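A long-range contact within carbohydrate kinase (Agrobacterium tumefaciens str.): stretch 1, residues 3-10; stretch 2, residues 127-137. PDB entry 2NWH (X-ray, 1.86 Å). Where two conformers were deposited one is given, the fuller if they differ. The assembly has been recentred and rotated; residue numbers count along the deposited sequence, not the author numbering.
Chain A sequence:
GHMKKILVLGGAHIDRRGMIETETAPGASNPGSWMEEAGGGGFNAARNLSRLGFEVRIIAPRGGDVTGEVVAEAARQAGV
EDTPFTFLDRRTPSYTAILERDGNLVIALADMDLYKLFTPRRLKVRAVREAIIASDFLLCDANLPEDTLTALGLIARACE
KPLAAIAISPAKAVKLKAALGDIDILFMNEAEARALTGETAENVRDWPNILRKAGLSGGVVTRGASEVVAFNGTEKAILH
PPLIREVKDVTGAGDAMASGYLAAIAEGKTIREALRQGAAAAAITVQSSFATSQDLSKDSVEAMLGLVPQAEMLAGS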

# COMPACT_ATOMS: atom_id res chain seq x y z
N MET A 3 0.20 13.34 -14.79
CA MET A 3 -0.69 12.38 -14.03
C MET A 3 -1.33 13.03 -12.79
O MET A 3 -0.63 13.35 -11.82
CB MET A 3 0.07 11.10 -13.65
CG MET A 3 0.26 10.08 -14.79
SD MET A 3 0.87 10.75 -16.36
CE MET A 3 2.57 11.21 -15.95
N LYS A 4 -2.65 13.23 -12.84
CA LYS A 4 -3.33 13.94 -11.77
C LYS A 4 -4.26 13.01 -11.03
O LYS A 4 -4.50 13.20 -9.85
CB LYS A 4 -4.16 15.11 -12.32
CG LYS A 4 -3.95 16.38 -11.50
CD LYS A 4 -4.66 16.34 -10.13
CE LYS A 4 -4.87 17.73 -9.55
NZ LYS A 4 -5.13 17.59 -8.08
N LYS A 5 -4.78 12.01 -11.74
CA LYS A 5 -5.86 11.17 -11.21
C LYS A 5 -5.41 9.74 -11.04
O LYS A 5 -4.88 9.16 -11.97
CB LYS A 5 -7.09 11.24 -12.10
CG LYS A 5 -7.83 12.56 -12.07
CD LYS A 5 -9.09 12.53 -12.98
CE LYS A 5 -10.22 11.56 -12.51
NZ LYS A 5 -10.84 11.83 -11.18
N ILE A 6 -5.55 9.21 -9.83
CA ILE A 6 -5.08 7.87 -9.56
C ILE A 6 -6.27 7.07 -9.09
O ILE A 6 -7.00 7.51 -8.16
CB ILE A 6 -3.97 7.86 -8.44
CG1 ILE A 6 -2.75 8.71 -8.87
CG2 ILE A 6 -3.64 6.42 -8.02
CD1 ILE A 6 -1.74 8.83 -7.79
N LEU A 7 -6.49 5.92 -9.70
CA LEU A 7 -7.54 5.02 -9.24
C LEU A 7 -6.91 3.83 -8.54
O LEU A 7 -6.03 3.18 -9.11
CB LEU A 7 -8.37 4.52 -10.42
CG LEU A 7 -9.48 3.49 -10.11
CD1 LEU A 7 -10.62 4.15 -9.40
CD2 LEU A 7 -9.96 2.91 -11.40
N VAL A 8 -7.40 3.55 -7.33
CA VAL A 8 -6.91 2.45 -6.49
C VAL A 8 -7.95 1.35 -6.44
O VAL A 8 -9.14 1.62 -6.17
CB VAL A 8 -6.61 2.94 -5.08
CG1 VAL A 8 -6.07 1.78 -4.22
CG2 VAL A 8 -5.58 4.07 -5.15
N LEU A 9 -7.54 0.13 -6.72
CA LEU A 9 -8.41 -1.04 -6.61
C LEU A 9 -7.76 -2.03 -5.65
O LEU A 9 -6.71 -2.61 -5.93
CB LEU A 9 -8.65 -1.66 -7.99
CG LEU A 9 -9.18 -0.67 -9.01
CD1 LEU A 9 -8.05 -0.21 -9.94
CD2 LEU A 9 -10.27 -1.38 -9.85
N GLY A 10 -8.37 -2.22 -4.49
CA GLY A 10 -7.68 -2.92 -3.43
C GLY A 10 -8.51 -3.00 -2.17
O GLY A 10 -9.73 -2.90 -2.22
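Stretch 2 (127-137) AVREAIIASDF

One carboxylate oxygen holds the start of the strand: D136 OD2 accepts hydrogen bonds from two successive backbone amides, K4 N at 2.8 Å (N-H...O angle 158°) and K5 N at 2.8 Å (148°). The aspartate can do this because its CA-to-CB bond points toward stretch 1 and its side chain (chi1 -62°, m) carries OD2 to where both N-H groups converge. The same residue also bonds through its backbone, D136 N to K5 O at 2.8 Å, so that D136 grips K5 from both its amide and its carbonyl side.

Stretch 2 begins inside a helix and leaves as a strand. The helix, with backbone hydrogen bonds such as I132 N to V128 O (2.9 Å), runs against strand 5-9 at 145° between N-to-C directions, the axes approaching to 8.4 Å. After the helix the chain reverses: S135 (phi/psi -96/169°) and D136 (-110/-20°) carry it round to F137, which is extended (-155/138°) and lies parallel to the strand. S135 OG donates to I132 O at 2.9 Å, tying the turn to the helix.

F137 pairs with I6 in a parallel bridge, their CA atoms 4.8 Å apart and their side chains on the same face of the sheet. F137 bonds the residues flanking I6: L7 N donates to F137 O at 2.9 Å, while the bond from F137 N to K5 O is weak, at 3.2 Å and 129°; K5 O also accepts the bond from D136 N. I6 CA adds a C-H...O contact to F137 O at 3.2 Å. On the face shared by I6 and F137, I6 CG1 meets F137 CB at 4.1 Å; M3 CG lies at the edge of the phenyl ring, near its plane, 4.0 Å from F137 CD1.

The helix packs on the face that carries L7 and L9, whose CA-to-CB bonds point toward it; V8, between them, points away and makes no contact. L7 (chi1 176°, t) places CD2 3.8 Å from A131 CB and 3.9 Å from I132 CG1, and its CB lies 3.8 Å from S135 CB. One helical turn before I132, V128 receives L9, with L9 CD2 to V128 CG1 at 4.1 Å. Farther along stretch 2, K5 CE comes within 3.2 Å of A134 O, while K5 NZ is hydrogen-bonded elsewhere in the structure. Together the two stretches bury 550 Å².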

# COMPACT_ATOMS: atom_id res chain seq x y z
N ALA A 127 -18.77 -0.07 -15.72
CA ALA A 127 -18.55 1.00 -14.74
C ALA A 127 -17.10 1.04 -14.25
O ALA A 127 -16.55 2.13 -14.03
CB ALA A 127 -19.56 0.85 -13.54
N VAL A 128 -16.46 -0.13 -14.11
CA VAL A 128 -15.06 -0.20 -13.65
C VAL A 128 -14.15 0.25 -14.81
O VAL A 128 -13.22 1.02 -14.61
CB VAL A 128 -14.66 -1.61 -13.18
CG1 VAL A 128 -13.11 -1.69 -12.86
CG2 VAL A 128 -15.54 -2.11 -11.97
N ARG A 129 -14.45 -0.21 -16.03
CA ARG A 129 -13.64 0.21 -17.19
C ARG A 129 -13.66 1.72 -17.38
O ARG A 129 -12.65 2.31 -17.67
CB ARG A 129 -14.06 -0.47 -18.49
CG ARG A 129 -12.92 -0.41 -19.52
CD ARG A 129 -13.26 -1.15 -20.77
NE ARG A 129 -12.06 -1.23 -21.59
CZ ARG A 129 -11.37 -2.34 -21.76
NH1 ARG A 129 -10.29 -2.34 -22.55
NH2 ARG A 129 -11.77 -3.46 -21.18
N GLU A 130 -14.81 2.34 -17.18
CA GLU A 130 -14.94 3.79 -17.28
C GLU A 130 -14.16 4.50 -16.14
O GLU A 130 -13.57 5.55 -16.35
CB GLU A 130 -16.41 4.17 -17.22
CG GLU A 130 -17.15 3.70 -18.49
CD GLU A 130 -18.63 4.00 -18.47
OE1 GLU A 130 -19.11 4.75 -17.61
OE2 GLU A 130 -19.31 3.47 -19.36
N ALA A 131 -14.18 3.94 -14.94
CA ALA A 131 -13.33 4.49 -13.87
C ALA A 131 -11.88 4.49 -14.30
O ALA A 131 -11.13 5.51 -14.10
CB ALA A 131 -13.52 3.68 -12.53
N ILE A 132 -11.46 3.37 -14.88
CA ILE A 132 -10.08 3.23 -15.40
C ILE A 132 -9.76 4.30 -16.47
O ILE A 132 -8.73 4.98 -16.40
CB ILE A 132 -9.79 1.77 -15.87
CG1 ILE A 132 -9.83 0.82 -14.64
CG2 ILE A 132 -8.44 1.68 -16.62
CD1 ILE A 132 -9.74 -0.65 -14.93
N ILE A 133 -10.69 4.49 -17.40
CA ILE A 133 -10.46 5.41 -18.51
C ILE A 133 -10.40 6.87 -18.01
O ILE A 133 -9.71 7.74 -18.60
CB ILE A 133 -11.55 5.24 -19.61
CG1 ILE A 133 -11.35 3.90 -20.35
CG2 ILE A 133 -11.54 6.44 -20.59
CD1 ILE A 133 -12.57 3.49 -21.26
N ALA A 134 -11.13 7.13 -16.92
CA ALA A 134 -11.14 8.46 -16.31
C ALA A 134 -9.86 8.75 -15.51
O ALA A 134 -9.59 9.91 -15.13
CB ALA A 134 -12.33 8.61 -15.40
N SER A 135 -9.06 7.71 -15.24
CA SER A 135 -7.87 7.87 -14.40
C SER A 135 -6.60 8.07 -15.24
O SER A 135 -6.61 7.86 -16.46
CB SER A 135 -7.68 6.64 -13.50
OG SER A 135 -6.93 5.66 -14.21
N ASP A 136 -5.50 8.45 -14.59
CA ASP A 136 -4.19 8.60 -15.26
C ASP A 136 -3.17 7.52 -14.85
O ASP A 136 -2.18 7.28 -15.55
CB ASP A 136 -3.58 9.97 -14.89
CG ASP A 136 -4.42 11.12 -15.34
OD1 ASP A 136 -4.92 11.09 -16.52
OD2 ASP A 136 -4.60 12.07 -14.55
N PHE A 137 -3.40 6.89 -13.71
CA PHE A 137 -2.49 5.92 -13.12
C PHE A 137 -3.34 5.00 -12.23
O PHE A 137 -4.21 5.49 -11.49
CB PHE A 137 -1.48 6.65 -12.23
CG PHE A 137 -0.13 6.02 -12.20
CD1 PHE A 137 0.98 6.69 -12.76
CD2 PHE A 137 0.06 4.75 -11.64
CE1 PHE A 137 2.27 6.09 -12.75
CE2 PHE A 137 1.32 4.13 -11.64
CZ PHE A 137 2.45 4.82 -12.19